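Local coordinates for conserved exported protein (Bacteroides fragilis, PDB 3CLW) that is of unknown function but, as a probable member of glycoside hydrolase family 30, may hydrolyse O-glycosidic bonds, at residues A[310-315]-A[355-360]; A[362-367]-A[388-393]; A[230-235]-A[274-279]. All blocks are in the same frame, centred on the assembly; numbering follows the deposited sequence.

Interaction 1: A[310-315]-A[355-360]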
loop_
_atom_site.group_PDB
_atom_site.type_symbol
_atom_site.label_atom_id
_atom_site.label_comp_id
_atom_site.label_asym_id
_atom_site.label_seq_id
_atom_site.Cartn_x
_atom_site.Cartn_y
_atom_site.Cartn_z
ATOM N N ALA A 310 -6.059 -2.500 -0.276
ATOM C CA ALA A 310 -5.879 -1.072 -0.012
ATOM C C ALA A 310 -4.455 -0.768 -0.527
ATOM O O ALA A 310 -3.457 -1.310 -0.026
ATOM C CB ALA A 310 -6.084 -0.756 1.488
ATOM N N SER A 311 -4.353 0.004 -1.599
ATOM C CA SER A 311 -3.104 -0.009 -2.365
ATOM C C SER A 311 -2.300 1.292 -2.338
ATOM O O SER A 311 -1.268 1.397 -3.006
ATOM C CB SER A 311 -3.373 -0.415 -3.811
ATOM O OG SER A 311 -4.336 0.482 -4.379
ATOM N N GLU A 312 -2.771 2.283 -1.589
ATOM C CA GLU A 312 -2.009 3.521 -1.379
ATOM C C GLU A 312 -2.608 4.332 -0.272
ATOM O O GLU A 312 -3.800 4.534 -0.229
ATOM C CB GLU A 312 -1.935 4.380 -2.642
ATOM C CG GLU A 312 -0.813 5.433 -2.589
ATOM C CD GLU A 312 -0.912 6.480 -3.670
ATOM O OE1 GLU A 312 -0.853 6.155 -4.873
ATOM O OE2 GLU A 312 -1.034 7.660 -3.310
ATOM N N TYR A 313 -1.756 4.792 0.640
ATOM C CA TYR A 313 -2.129 5.794 1.629
ATOM C C TYR A 313 -0.908 6.552 2.156
ATOM O O TYR A 313 0.183 5.995 2.255
ATOM C CB TYR A 313 -2.858 5.164 2.824
ATOM C CG TYR A 313 -3.301 6.211 3.824
ATOM C CD1 TYR A 313 -4.321 7.136 3.493
ATOM C CD2 TYR A 313 -2.654 6.339 5.072
ATOM C CE1 TYR A 313 -4.710 8.113 4.386
ATOM C CE2 TYR A 313 -3.031 7.305 5.974
ATOM C CZ TYR A 313 -4.052 8.192 5.637
ATOM O OH TYR A 313 -4.425 9.159 6.548
ATOM N N CYS A 314 -1.117 7.817 2.508
ATOM C CA CYS A 314 -0.214 8.574 3.399
ATOM C C CYS A 314 -1.048 9.666 4.081
ATOM O O CYS A 314 -2.162 9.967 3.621
ATOM C CB CYS A 314 0.969 9.171 2.637
ATOM S SG CYS A 314 0.534 10.422 1.444
ATOM N N ILE A 315 -0.538 10.243 5.175
ATOM C CA ILE A 315 -1.221 11.346 5.860
ATOM C C ILE A 315 -1.275 12.540 4.937
ATOM O O ILE A 315 -0.249 13.126 4.579
ATOM C CB ILE A 315 -0.530 11.783 7.171
ATOM C CG1 ILE A 315 -0.295 10.604 8.107
ATOM C CG2 ILE A 315 -1.347 12.893 7.854
ATOM C CD1 ILE A 315 -1.537 9.930 8.653
ATOM N N GLN A 355 -1.160 -1.192 1.657
ATOM C CA GLN A 355 0.054 -0.652 1.028
ATOM C C GLN A 355 0.215 0.852 1.255
ATOM O O GLN A 355 -0.709 1.640 1.003
ATOM C CB GLN A 355 0.077 -0.979 -0.469
ATOM C CG GLN A 355 -0.443 -2.410 -0.792
ATOM C CD GLN A 355 -0.178 -2.833 -2.205
ATOM O OE1 GLN A 355 -0.549 -2.123 -3.139
ATOM N NE2 GLN A 355 0.462 -3.991 -2.385
ATOM N N TRP A 356 1.371 1.229 1.782
ATOM C CA TRP A 356 1.763 2.638 1.888
ATOM C C TRP A 356 1.987 3.255 0.518
ATOM O O TRP A 356 2.260 2.544 -0.443
ATOM C CB TRP A 356 3.098 2.767 2.679
ATOM C CG TRP A 356 2.922 2.696 4.120
ATOM C CD1 TRP A 356 3.164 1.616 4.935
ATOM C CD2 TRP A 356 2.462 3.748 4.970
ATOM N NE1 TRP A 356 2.893 1.946 6.243
ATOM C CE2 TRP A 356 2.455 3.245 6.293
ATOM C CE3 TRP A 356 2.046 5.074 4.743
ATOM C CZ2 TRP A 356 2.040 4.014 7.380
ATOM C CZ3 TRP A 356 1.633 5.839 5.824
ATOM C CH2 TRP A 356 1.647 5.318 7.125
ATOM N N TRP A 357 1.894 4.578 0.454
ATOM C CA TRP A 357 2.501 5.353 -0.611
ATOM C C TRP A 357 4.044 5.326 -0.366
ATOM O O TRP A 357 4.603 4.298 0.087
ATOM C CB TRP A 357 1.850 6.767 -0.629
ATOM C CG TRP A 357 2.399 7.805 -1.574
ATOM C CD1 TRP A 357 2.720 9.090 -1.248
ATOM C CD2 TRP A 357 2.717 7.662 -2.976
ATOM N NE1 TRP A 357 3.203 9.757 -2.342
ATOM C CE2 TRP A 357 3.225 8.905 -3.414
ATOM C CE3 TRP A 357 2.651 6.600 -3.890
ATOM C CZ2 TRP A 357 3.647 9.131 -4.733
ATOM C CZ3 TRP A 357 3.066 6.821 -5.200
ATOM C CH2 TRP A 357 3.562 8.082 -5.609
ATOM N N THR A 358 4.753 6.394 -0.675
ATOM C CA THR A 358 6.220 6.378 -0.533
ATOM C C THR A 358 6.677 5.913 0.881
ATOM O O THR A 358 6.193 6.421 1.887
ATOM C CB THR A 358 6.801 7.748 -0.807
ATOM O OG1 THR A 358 6.226 8.672 0.125
ATOM C CG2 THR A 358 6.490 8.233 -2.262
ATOM N N ALA A 359 7.579 4.932 0.939
ATOM C CA ALA A 359 8.201 4.495 2.199
ATOM C C ALA A 359 8.939 5.652 2.945
ATOM O O ALA A 359 9.008 5.673 4.178
ATOM C CB ALA A 359 9.155 3.366 1.913
ATOM N N VAL A 360 9.475 6.608 2.186
ATOM C CA VAL A 360 10.228 7.729 2.748
ATOM C C VAL A 360 9.607 9.040 2.281
ATOM O O VAL A 360 8.905 9.103 1.230
ATOM C CB VAL A 360 11.754 7.673 2.392
ATOM C CG1 VAL A 360 12.376 6.366 2.852
ATOM C CG2 VAL A 360 11.953 7.820 0.889
HETATM O O HOH W 1 1.017 2.807 -2.986
#

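Interaction 2: A[362-367]-A[388-393]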
loop_
_atom_site.group_PDB
_atom_site.type_symbol
_atom_site.label_atom_id
_atom_site.label_comp_id
_atom_site.label_asym_id
_atom_site.label_seq_id
_atom_site.Cartn_x
_atom_site.Cartn_y
_atom_site.Cartn_z
ATOM N N LEU A 362 9.851 13.637 3.307
ATOM C CA LEU A 362 10.444 14.728 4.075
ATOM C C LEU A 362 9.538 15.128 5.225
ATOM O O LEU A 362 9.977 15.788 6.151
ATOM C CB LEU A 362 10.725 15.930 3.167
ATOM C CG LEU A 362 12.039 15.933 2.373
ATOM C CD1 LEU A 362 12.146 14.785 1.386
ATOM C CD2 LEU A 362 12.078 17.230 1.625
ATOM N N GLY A 363 8.272 14.718 5.160
ATOM C CA GLY A 363 7.261 15.074 6.171
ATOM C C GLY A 363 7.085 13.931 7.139
ATOM O O GLY A 363 7.759 12.905 7.004
ATOM N N GLU A 364 6.183 14.086 8.108
ATOM C CA GLU A 364 5.868 13.001 9.048
ATOM C C GLU A 364 4.540 12.363 8.632
ATOM O O GLU A 364 3.517 12.502 9.318
ATOM C CB GLU A 364 5.837 13.472 10.517
ATOM C CG GLU A 364 6.121 12.332 11.542
ATOM C CD GLU A 364 5.837 12.706 13.031
ATOM O OE1 GLU A 364 5.552 13.879 13.354
ATOM O OE2 GLU A 364 5.882 11.808 13.888
ATOM N N ASP A 365 4.555 11.672 7.494
ATOM C CA ASP A 365 3.304 11.213 6.872
ATOM C C ASP A 365 3.382 9.784 6.326
ATOM O O ASP A 365 2.439 9.307 5.743
ATOM C CB ASP A 365 2.892 12.186 5.780
ATOM C CG ASP A 365 4.074 12.656 4.943
ATOM O OD1 ASP A 365 5.007 11.880 4.690
ATOM O OD2 ASP A 365 4.090 13.837 4.547
ATOM N N VAL A 366 4.510 9.112 6.559
ATOM C CA VAL A 366 4.770 7.733 6.114
ATOM C C VAL A 366 5.741 7.117 7.155
ATOM O O VAL A 366 6.010 7.759 8.164
ATOM C CB VAL A 366 5.344 7.666 4.679
ATOM C CG1 VAL A 366 4.331 8.200 3.631
ATOM C CG2 VAL A 366 6.670 8.389 4.588
ATOM N N PRO A 367 6.151 5.847 6.975
ATOM C CA PRO A 367 7.086 5.152 7.894
ATOM C C PRO A 367 8.430 5.853 8.186
ATOM O O PRO A 367 8.858 5.881 9.333
ATOM C CB PRO A 367 7.327 3.818 7.198
ATOM C CG PRO A 367 6.064 3.613 6.426
ATOM C CD PRO A 367 5.667 4.942 5.916
ATOM N N SER A 388 14.829 9.021 10.066
ATOM C CA SER A 388 14.049 9.066 11.296
ATOM C C SER A 388 12.804 8.156 11.148
ATOM O O SER A 388 12.003 8.358 10.249
ATOM C CB SER A 388 13.676 10.531 11.545
ATOM O OG SER A 388 12.826 10.691 12.656
ATOM N N THR A 389 12.648 7.145 11.993
ATOM C CA THR A 389 11.441 6.309 11.941
ATOM C C THR A 389 10.258 7.030 12.581
ATOM O O THR A 389 10.437 7.771 13.542
ATOM C CB THR A 389 11.627 4.909 12.604
ATOM O OG1 THR A 389 11.861 5.056 14.014
ATOM C CG2 THR A 389 12.789 4.178 11.964
ATOM N N THR A 390 9.061 6.870 12.011
ATOM C CA THR A 390 7.892 7.452 12.617
ATOM C C THR A 390 7.178 6.358 13.393
ATOM O O THR A 390 7.521 5.174 13.273
ATOM C CB THR A 390 6.940 8.085 11.571
ATOM O OG1 THR A 390 6.356 7.046 10.781
ATOM C CG2 THR A 390 7.669 9.076 10.676
ATOM N N LYS A 391 6.205 6.728 14.213
ATOM C CA LYS A 391 5.413 5.711 14.905
ATOM C C LYS A 391 4.524 4.901 13.923
ATOM O O LYS A 391 4.049 3.799 14.260
ATOM C CB LYS A 391 4.577 6.342 16.016
ATOM C CG LYS A 391 5.436 6.897 17.180
ATOM C CD LYS A 391 6.033 5.746 17.991
ATOM C CE LYS A 391 6.966 6.255 19.085
ATOM N NZ LYS A 391 7.457 5.095 19.895
ATOM N N MET A 392 4.306 5.477 12.735
ATOM C CA MET A 392 3.571 4.865 11.657
ATOM C C MET A 392 4.368 3.677 11.179
ATOM O O MET A 392 3.791 2.661 10.836
ATOM C CB MET A 392 3.296 5.857 10.514
ATOM C CG MET A 392 2.126 6.855 10.804
ATOM S SD MET A 392 1.908 8.277 9.730
ATOM C CE MET A 392 3.358 9.260 10.203
ATOM N N LEU A 393 5.699 3.773 11.184
ATOM C CA LEU A 393 6.473 2.616 10.779
ATOM C C LEU A 393 6.200 1.487 11.756
ATOM O O LEU A 393 5.914 0.369 11.362
ATOM C CB LEU A 393 7.985 2.925 10.683
ATOM C CG LEU A 393 8.881 1.800 10.116
ATOM C CD1 LEU A 393 10.169 2.333 9.499
ATOM C CD2 LEU A 393 9.250 0.799 11.198
HETATM O O HOH W 2 4.766 9.132 13.897
#

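Interaction 3: A[230-235]-A[274-279]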
loop_
_atom_site.group_PDB
_atom_site.type_symbol
_atom_site.label_atom_id
_atom_site.label_comp_id
_atom_site.label_asym_id
_atom_site.label_seq_id
_atom_site.Cartn_x
_atom_site.Cartn_y
_atom_site.Cartn_z
ATOM N N PRO A 230 -8.469 -0.801 -9.967
ATOM C CA PRO A 230 -8.260 0.459 -10.694
ATOM C C PRO A 230 -7.420 1.518 -9.999
ATOM O O PRO A 230 -7.155 2.563 -10.603
ATOM C CB PRO A 230 -9.685 0.973 -10.875
ATOM C CG PRO A 230 -10.376 0.505 -9.606
ATOM C CD PRO A 230 -9.700 -0.759 -9.146
ATOM N N GLU A 231 -7.022 1.289 -8.745
ATOM C CA GLU A 231 -6.212 2.286 -8.005
ATOM C C GLU A 231 -6.921 3.638 -7.908
ATOM O O GLU A 231 -6.278 4.713 -8.010
ATOM C CB GLU A 231 -4.823 2.488 -8.641
ATOM C CG GLU A 231 -4.048 1.213 -8.884
ATOM C CD GLU A 231 -3.132 0.821 -7.722
ATOM O OE1 GLU A 231 -2.246 -0.045 -7.950
ATOM O OE2 GLU A 231 -3.286 1.369 -6.595
ATOM N N VAL A 232 -8.237 3.594 -7.709
ATOM C CA VAL A 232 -8.994 4.844 -7.502
ATOM C C VAL A 232 -8.534 5.627 -6.249
ATOM O O VAL A 232 -8.268 5.042 -5.196
ATOM C CB VAL A 232 -10.567 4.643 -7.518
ATOM C CG1 VAL A 232 -11.092 4.454 -8.992
ATOM C CG2 VAL A 232 -11.020 3.527 -6.613
ATOM N N GLY A 233 -8.456 6.944 -6.377
ATOM C CA GLY A 233 -7.946 7.776 -5.287
ATOM C C GLY A 233 -8.785 7.822 -4.029
ATOM O O GLY A 233 -8.292 8.146 -2.951
ATOM N N ASP A 234 -10.062 7.490 -4.173
ATOM C CA ASP A 234 -11.043 7.567 -3.090
ATOM C C ASP A 234 -11.930 6.335 -3.243
ATOM O O ASP A 234 -12.381 6.021 -4.366
ATOM C CB ASP A 234 -11.850 8.882 -3.205
ATOM C CG ASP A 234 -12.723 9.173 -1.966
ATOM O OD1 ASP A 234 -13.344 8.239 -1.414
ATOM O OD2 ASP A 234 -12.813 10.352 -1.560
ATOM N N MET A 235 -12.179 5.628 -2.135
ATOM C CA MET A 235 -12.973 4.392 -2.184
ATOM C C MET A 235 -14.426 4.665 -2.683
ATOM O O MET A 235 -15.147 3.744 -3.015
ATOM C CB MET A 235 -12.983 3.692 -0.812
ATOM C CG MET A 235 -11.697 2.939 -0.414
ATOM S SD MET A 235 -11.508 2.754 1.396
ATOM C CE MET A 235 -10.462 1.308 1.419
ATOM N N VAL A 274 -9.758 -5.997 -6.453
ATOM C CA VAL A 274 -9.994 -4.570 -6.703
ATOM C C VAL A 274 -9.027 -3.768 -5.804
ATOM O O VAL A 274 -8.932 -4.033 -4.603
ATOM C CB VAL A 274 -11.455 -4.220 -6.346
ATOM C CG1 VAL A 274 -11.741 -2.718 -6.470
ATOM C CG2 VAL A 274 -12.424 -5.027 -7.174
ATOM N N ALA A 275 -8.322 -2.805 -6.388
ATOM C CA ALA A 275 -7.431 -1.915 -5.636
ATOM C C ALA A 275 -7.975 -0.514 -5.532
ATOM O O ALA A 275 -8.294 0.112 -6.546
ATOM C CB ALA A 275 -6.003 -1.874 -6.271
ATOM N N ALA A 276 -8.064 -0.016 -4.306
ATOM C CA ALA A 276 -8.396 1.388 -4.075
ATOM C C ALA A 276 -7.564 1.951 -2.927
ATOM O O ALA A 276 -7.029 1.203 -2.106
ATOM C CB ALA A 276 -9.896 1.566 -3.788
ATOM N N HIS A 277 -7.482 3.278 -2.885
ATOM C CA HIS A 277 -6.708 4.006 -1.877
ATOM C C HIS A 277 -7.579 4.463 -0.727
ATOM O O HIS A 277 -8.778 4.707 -0.905
ATOM C CB HIS A 277 -6.000 5.188 -2.547
ATOM C CG HIS A 277 -5.139 4.774 -3.703
ATOM N ND1 HIS A 277 -4.541 5.673 -4.557
ATOM C CD2 HIS A 277 -4.821 3.545 -4.170
ATOM C CE1 HIS A 277 -3.867 5.017 -5.485
ATOM N NE2 HIS A 277 -3.992 3.726 -5.252
ATOM N N ASP A 278 -6.970 4.547 0.450
ATOM C CA ASP A 278 -7.631 4.945 1.706
ATOM C C ASP A 278 -7.917 6.441 1.836
ATOM O O ASP A 278 -8.608 6.860 2.765
ATOM C CB ASP A 278 -6.750 4.550 2.877
ATOM C CG ASP A 278 -6.725 3.070 3.100
ATOM O OD1 ASP A 278 -7.783 2.495 3.443
ATOM O OD2 ASP A 278 -5.634 2.486 2.957
ATOM N N TYR A 279 -7.355 7.245 0.948
ATOM C CA TYR A 279 -7.492 8.694 1.039
ATOM C C TYR A 279 -8.940 9.178 1.236
ATOM O O TYR A 279 -9.856 8.610 0.664
ATOM C CB TYR A 279 -6.896 9.346 -0.207
ATOM C CG TYR A 279 -5.410 9.077 -0.393
ATOM C CD1 TYR A 279 -4.463 9.644 0.485
ATOM C CD2 TYR A 279 -4.951 8.287 -1.441
ATOM C CE1 TYR A 279 -3.098 9.418 0.329
ATOM C CE2 TYR A 279 -3.579 8.051 -1.613
ATOM C CZ TYR A 279 -2.655 8.632 -0.715
ATOM O OH TYR A 279 -1.304 8.441 -0.859
HETATM O O HOH W 3 -10.699 6.163 0.138
#

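Interaction 1: A[310-315]-A[355-360]
W357 and Y313 share the straight hydrogen bond of this contact: W357 N donates to Y313 O at 2.9 Å, with an N-H...O angle of 169° and the donor standing above the carbonyl plane. Earlier in both segments, Q355 N reaches A310 O at 2.9 Å, but that bond is bent and weak. A water supplies a further link by donating to S311 O (2.7 Å) and to W356 O (2.8 Å). The segments are the C-terminal ends of two neighbouring parallel strands, 307-310 and 353-356, with the loops that follow them, in a barrel of the TIM type; in family 30 this end of the barrel holds the active site. E312 CG stands anti to the backbone N (chi1 -162°), and the extended chain beyond it runs alongside W357, its carboxylate 26° from the indole plane. E312 OE2 sits 3.6 Å above that ring, near the rim, and is hydrogen-bonded to Y279 OH; T358 CG2 covers the opposite face. C314 SG meets the indole obliquely, 3.7 Å from W357 CD1. Q355 OE1, 3.4 Å from S311 CB, is hydrogen-bonded to R69 and NE2 of the same amide to N21, while W356 NE1 is bonded to T396.

Interaction 2: A[362-367]-A[388-393]
T390 N donates to P367 O at 2.9 Å and 162°, just where strand 386-389 gives way to helix 391-400, while the CA atoms of P367 and L393 come within 3.9 Å. The T390 side chain faces P367 O and the preceding carbonyl, V366 O. OG1 lies between its own backbone N and carbonyl carbon (chi1 69°), 2.7 Å from V366 O and 3.1 Å from P367 O, and its one proton could serve either. T390 is also the N-cap of the helix, OG1 accepting weak bonds from M392 N and L393 N. Its methyl, CG2, rests 3.7 Å from E364 CG, the two side chains running in opposing senses. M392 bends at its thioether (chi3 -70°), bringing CE to 3.4 Å from E364 O. Beyond the cap, P367 CB packs on L393 CB at 3.7 Å, and W356 touches both P367 and M392, placing the loop against strand 353-356 of the barrel. The E364 carboxylate is held by R330 in a salt bridge and by S331 in a hydrogen bond. A water donates to E364 OE2 and accepts from K391 N (2.8 Å). N-H groups of the first turn are thus met weakly by the T390 hydroxyl and, for K391, through water by an acid whose negative charge would probably suit the positive end of the helix dipole.

Interaction 3: A[230-235]-A[274-279]
E231 and H277 cross at a slant, carboxylate and imidazole planes 68° apart, yet a good hydrogen bond joins them: H277 NE2 donates to E231 OE2 at 2.8 Å and 160°. The acceptor lies in the plane of the ring at its edge, and the oxygen is met on its anti side. A bend at chi2 (-92°) turns E231 CD aside from the line of the chain. The same OE2 is bonded to S311 OG, and OE1 is held by R69 and S182, while the other ring nitrogen, H277 ND1, is bonded to E186; both groups are therefore fixed from several directions. Over one face of the imidazole stands E231 O, 3.4 Å above the plane and toward the rim. Strands 226-232 and 270-276 are parallel neighbours in the TIM-type barrel, joined by a beta-alpha-beta crossover through helix 251-256; H277 N donates to V232 O at 3.0 Å almost in line with the C=O. A beta bulge at E231 shifts the register, and E231 N reaches A275 O (2.8 Å) only by a weak bond. G233 O approaches the Y279 ring at its edge, 3.7 Å from CD2. M235 runs alongside D278 in the same sense, CE 3.6 Å from D278 OD1, itself salt-bridged to R292; V232 CG2 and A276 CB meet at 3.6 Å on a shared face of the sheet. Helix 251-256 covers P230 and V232 through I251, helix 285-300 packs on M235, and strand 307-310 continues the barrel on the far side of strand 270-276, as strand 178-182 does beside 226-232.

In the fold
From the N terminus, interaction 3 comes first, closing the excursion through helix 251-256 that links strands 226-232 and 270-276. Interaction 1 follows, its loop passing through helix 328-347 between strands 307-310 and 353-356. Interaction 2 closes last, spanning the short strand 368-371 and joining the loop after strand 360-361 to the start of helix 391-400. The three run in series, with no nesting or crossing. Interactions 1 and 3 touch at their polar side chains, their centres about 11 Å apart on one barrel, whereas interaction 2 meets interaction 1 through I315 with D365 and W356 with P367. Interactions 2 and 3 do not touch; 310-315 with 355-360 stands between them.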